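Side-chain contacts in kinesin-like protein Nod (Drosophila melanogaster, PDB 3DC4), which couples ATP hydrolysis by its kinesin motor domain to microtubule and plus-end binding and is required for meiotic segregation of non-exchange chromosomes: residues R288-V291 / L292-V295; P188-S191 / Q192-H196. All coordinates share one frame; numbering follows the deposited sequence.

Contact 1 (R288-V291 / L292-V295)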
loop_
_atom_site.group_PDB
_atom_site.type_symbol
_atom_site.label_atom_id
_atom_site.label_comp_id
_atom_site.label_asym_id
_atom_site.label_seq_id
_atom_site.Cartn_x
_atom_site.Cartn_y
_atom_site.Cartn_z
ATOM N N ARG A 288 -3.730 6.907 -17.001
ATOM C CA ARG A 288 -2.470 6.817 -17.729
ATOM C C ARG A 288 -1.449 7.896 -17.390
ATOM O O ARG A 288 -0.387 7.967 -18.009
ATOM C CB ARG A 288 -2.734 6.792 -19.239
ATOM C CG ARG A 288 -3.403 5.507 -19.699
ATOM C CD ARG A 288 -3.308 5.326 -21.202
ATOM N NE ARG A 288 -3.744 3.993 -21.616
ATOM C CZ ARG A 288 -3.599 3.508 -22.846
ATOM N NH1 ARG A 288 -3.027 4.247 -23.788
ATOM N NH2 ARG A 288 -4.023 2.283 -23.132
ATOM N N ASP A 289 -1.764 8.730 -16.405
ATOM C CA ASP A 289 -0.838 9.775 -15.986
ATOM C C ASP A 289 0.439 9.155 -15.423
ATOM O O ASP A 289 1.485 9.800 -15.384
ATOM C CB ASP A 289 -1.494 10.682 -14.939
ATOM C CG ASP A 289 -2.031 11.969 -15.540
ATOM O OD1 ASP A 289 -2.283 11.989 -16.760
ATOM O OD2 ASP A 289 -2.205 12.957 -14.794
ATOM N N SER A 290 0.353 7.898 -14.994
ATOM C CA SER A 290 1.514 7.193 -14.451
ATOM C C SER A 290 1.295 5.692 -14.497
ATOM O O SER A 290 0.163 5.223 -14.562
ATOM C CB SER A 290 1.776 7.595 -12.998
ATOM O OG SER A 290 0.816 7.007 -12.136
ATOM N N VAL A 291 2.389 4.943 -14.454
ATOM C CA VAL A 291 2.314 3.493 -14.474
ATOM C C VAL A 291 1.607 2.984 -13.222
ATOM O O VAL A 291 0.861 2.010 -13.281
ATOM C CB VAL A 291 3.713 2.867 -14.533
ATOM C CG1 VAL A 291 3.602 1.355 -14.503
ATOM C CG2 VAL A 291 4.430 3.325 -15.797
ATOM N N LEU A 292 1.844 3.646 -12.094
ATOM C CA LEU A 292 1.227 3.247 -10.833
ATOM C C LEU A 292 -0.299 3.260 -10.910
ATOM O O LEU A 292 -0.954 2.291 -10.527
ATOM C CB LEU A 292 1.688 4.174 -9.705
ATOM C CG LEU A 292 1.259 3.799 -8.275
ATOM C CD1 LEU A 292 1.726 2.393 -7.944
ATOM C CD2 LEU A 292 1.845 4.803 -7.301
ATOM N N THR A 293 -0.866 4.354 -11.409
ATOM C CA THR A 293 -2.315 4.465 -11.506
ATOM C C THR A 293 -2.886 3.610 -12.635
ATOM O O THR A 293 -4.086 3.339 -12.672
ATOM C CB THR A 293 -2.757 5.943 -11.681
ATOM O OG1 THR A 293 -1.973 6.572 -12.704
ATOM C CG2 THR A 293 -2.589 6.700 -10.370
ATOM N N THR A 294 -2.025 3.187 -13.554
ATOM C CA THR A 294 -2.452 2.339 -14.657
ATOM C C THR A 294 -2.552 0.902 -14.141
ATOM O O THR A 294 -3.565 0.231 -14.336
ATOM C CB THR A 294 -1.448 2.411 -15.829
ATOM O OG1 THR A 294 -1.459 3.734 -16.380
ATOM C CG2 THR A 294 -1.822 1.420 -16.923
ATOM N N VAL A 295 -1.506 0.442 -13.461
ATOM C CA VAL A 295 -1.492 -0.908 -12.904
ATOM C C VAL A 295 -2.604 -1.085 -11.872
ATOM O O VAL A 295 -3.225 -2.145 -11.793
ATOM C CB VAL A 295 -0.139 -1.216 -12.240
ATOM C CG1 VAL A 295 -0.195 -2.577 -11.549
ATOM C CG2 VAL A 295 0.962 -1.202 -13.291
#
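S290 and T293 meet through their hydroxyls where a 3-10 turn runs into helix 291-295, and S290 stands at the N-cap. S290 OG donates to T293 OG1 at 2.9 Å, and T293 OG1 is in turn bonded to the carbonyl oxygen of Y287, forming a short relay from the cap back to the preceding turn. The relay depends on T293 chi1 (48°), which tucks OG1 between its own backbone N and carbonyl carbon, on the side facing S290. With a valine in its place, S290 OG would probably lose its acceptor and Y287 O a partner. T294 adds a second hydroxyl: its OG1 lies 2.9 Å from S290 O, with Y287 O also within its reach.

Backbone bonding begins the helix. T294 N makes only a weak bond to S290 O, whereas V295 N meets V291 O at 2.8 Å in an almost straight bond (172°).

The apolar share is small: V291 CG1 and V295 CG2 touch at 3.9 Å, their side chains crossing at a slant.

In other kinesins the corresponding tyrosine-arginine-aspartate-serine segment and short helix belong to the microtubule-facing surface. Here V291 and V295 pack on I159 and I157 of strand 151-160, while L292 and T293 rest on I271 of helix 267-279, to which D289 adds a salt bridge with K273.

Contact 2 (P188-S191 / Q192-H196)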
loop_
_atom_site.group_PDB
_atom_site.type_symbol
_atom_site.label_atom_id
_atom_site.label_comp_id
_atom_site.label_asym_id
_atom_site.label_seq_id
_atom_site.Cartn_x
_atom_site.Cartn_y
_atom_site.Cartn_z
ATOM N N PRO A 188 -0.375 -19.338 -6.832
ATOM C CA PRO A 188 -1.243 -19.865 -5.773
ATOM C C PRO A 188 -0.730 -19.632 -4.351
ATOM O O PRO A 188 0.473 -19.660 -4.106
ATOM C CB PRO A 188 -1.317 -21.357 -6.106
ATOM C CG PRO A 188 -1.188 -21.367 -7.597
ATOM C CD PRO A 188 -0.067 -20.392 -7.819
ATOM N N LEU A 189 -1.648 -19.396 -3.423
ATOM C CA LEU A 189 -1.285 -19.205 -2.023
ATOM C C LEU A 189 -2.163 -20.098 -1.161
ATOM O O LEU A 189 -3.392 -20.005 -1.201
ATOM C CB LEU A 189 -1.470 -17.749 -1.589
ATOM C CG LEU A 189 -0.500 -16.719 -2.175
ATOM C CD1 LEU A 189 -0.708 -15.386 -1.468
ATOM C CD2 LEU A 189 0.936 -17.195 -1.998
ATOM N N HIS A 190 -1.526 -20.972 -0.390
ATOM C CA HIS A 190 -2.245 -21.887 0.490
ATOM C C HIS A 190 -1.740 -21.765 1.922
ATOM O O HIS A 190 -2.383 -22.245 2.854
ATOM C CB HIS A 190 -2.074 -23.329 -0.001
ATOM C CG HIS A 190 -2.687 -23.586 -1.342
ATOM N ND1 HIS A 190 -4.049 -23.672 -1.535
ATOM C CD2 HIS A 190 -2.124 -23.756 -2.561
ATOM C CE1 HIS A 190 -4.298 -23.882 -2.815
ATOM N NE2 HIS A 190 -3.147 -23.937 -3.460
ATOM N N SER A 191 -0.590 -21.117 2.087
ATOM C CA SER A 191 0.010 -20.937 3.406
ATOM C C SER A 191 1.093 -19.863 3.366
ATOM O O SER A 191 1.475 -19.392 2.296
ATOM C CB SER A 191 0.639 -22.245 3.876
ATOM O OG SER A 191 1.779 -22.544 3.089
ATOM N N GLN A 192 1.600 -19.496 4.538
ATOM C CA GLN A 192 2.644 -18.485 4.640
ATOM C C GLN A 192 3.880 -18.887 3.850
ATOM O O GLN A 192 4.585 -18.036 3.303
ATOM C CB GLN A 192 3.028 -18.266 6.106
ATOM C CG GLN A 192 1.973 -17.547 6.943
ATOM C CD GLN A 192 1.724 -16.123 6.469
ATOM O OE1 GLN A 192 2.659 -15.367 6.211
ATOM N NE2 GLN A 192 0.458 -15.750 6.363
ATOM N N ALA A 193 4.142 -20.189 3.798
ATOM C CA ALA A 193 5.297 -20.697 3.072
ATOM C C ALA A 193 5.239 -20.246 1.616
ATOM O O ALA A 193 6.250 -19.845 1.044
ATOM C CB ALA A 193 5.332 -22.221 3.147
ATOM N N ASP A 194 4.053 -20.310 1.019
ATOM C CA ASP A 194 3.894 -19.905 -0.371
ATOM C C ASP A 194 4.188 -18.418 -0.536
ATOM O O ASP A 194 4.794 -18.002 -1.523
ATOM C CB ASP A 194 2.477 -20.221 -0.859
ATOM C CG ASP A 194 2.207 -21.712 -0.929
ATOM O OD1 ASP A 194 3.099 -22.445 -1.401
ATOM O OD2 ASP A 194 1.112 -22.149 -0.527
ATOM N N LEU A 195 3.762 -17.620 0.437
ATOM C CA LEU A 195 4.009 -16.184 0.388
ATOM C C LEU A 195 5.514 -15.979 0.420
ATOM O O LEU A 195 6.060 -15.163 -0.312
ATOM C CB LEU A 195 3.367 -15.489 1.589
ATOM C CG LEU A 195 3.687 -13.999 1.783
ATOM C CD1 LEU A 195 3.228 -13.198 0.560
ATOM C CD2 LEU A 195 2.969 -13.505 3.038
ATOM N N HIS A 196 6.182 -16.737 1.277
ATOM C CA HIS A 196 7.626 -16.634 1.387
ATOM C C HIS A 196 8.277 -16.927 0.035
ATOM O O HIS A 196 9.218 -16.245 -0.368
ATOM C CB HIS A 196 8.136 -17.601 2.454
ATOM C CG HIS A 196 9.609 -17.512 2.688
ATOM N ND1 HIS A 196 10.536 -17.923 1.753
ATOM C CD2 HIS A 196 10.321 -17.038 3.738
ATOM C CE1 HIS A 196 11.753 -17.706 2.218
ATOM N NE2 HIS A 196 11.651 -17.169 3.421
HETATM O O HOH W 1 3.330 -21.799 5.997
#
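D194 reaches back to the backbone amides of H190 and, weakly, S191 at the start of helix 192-204. S191 is the N-cap and D194, three positions on, supplies the aspartate half of a capping box; the serine half is not formed, S191 OG lying 3.8 Å from D194 N. The aspartate's CG stands anti to the carbonyl carbon (chi1 -67°), and this rotation carries OD2 back to the amides ahead of the helix. H190 N donates to D194 OD2 at 2.9 Å, arriving on the anti side of the carboxylate and 21° out of its plane. S191 N adds the weak bond to the same oxygen at 3.3 Å, so OD2 is shared by two successive amides. A negative carboxylate here would probably interact favourably with the helix's amino-terminal dipole.

The H190 side chain crosses D194 obliquely, its imidazole plane turned 74° from the carboxylate. CB makes the closest approach, 3.4 Å from D194 OD2, while the imidazole NE2 stays 5.5 Å from that oxygen. L189 takes a different course: it and D194 run alongside each other in opposite directions, so that L189 CD2 comes to rest 3.6 Å from D194 CB. The same leucine is buried against L132 and F136 of helix 127-141, so the polar cap has an apolar flank facing the fold's interior.

S191 works through its backbone as well as its hydroxyl. Its carbonyl oxygen accepts weak bonds from D194 N at 3.0 Å and from L195 N, giving the helix its first turn. On the outer side, water 1 bridges the cap: it is held loosely by S191 OG and accepts a hydrogen bond from A193 N at 2.8 Å.

In the fold
Followed from the N terminus, the chain reaches contact 2 first, where it leaves the short strand 187-188 and turns into helix 192-204. It then passes through strands 220-229 and 234-241 and helix 267-279 before contact 1 closes the turn into helix 291-295. The two are in series, neither nested nor crossed, with centres about 28 Å apart. Strand 151-160 is their common neighbour: contact 2 packs on its residues V152 and A154, whereas contact 1 meets residues of the other parity further along the strand. That alternation is consistent with helices on opposite faces of the central sheet, each started by a serine N-cap.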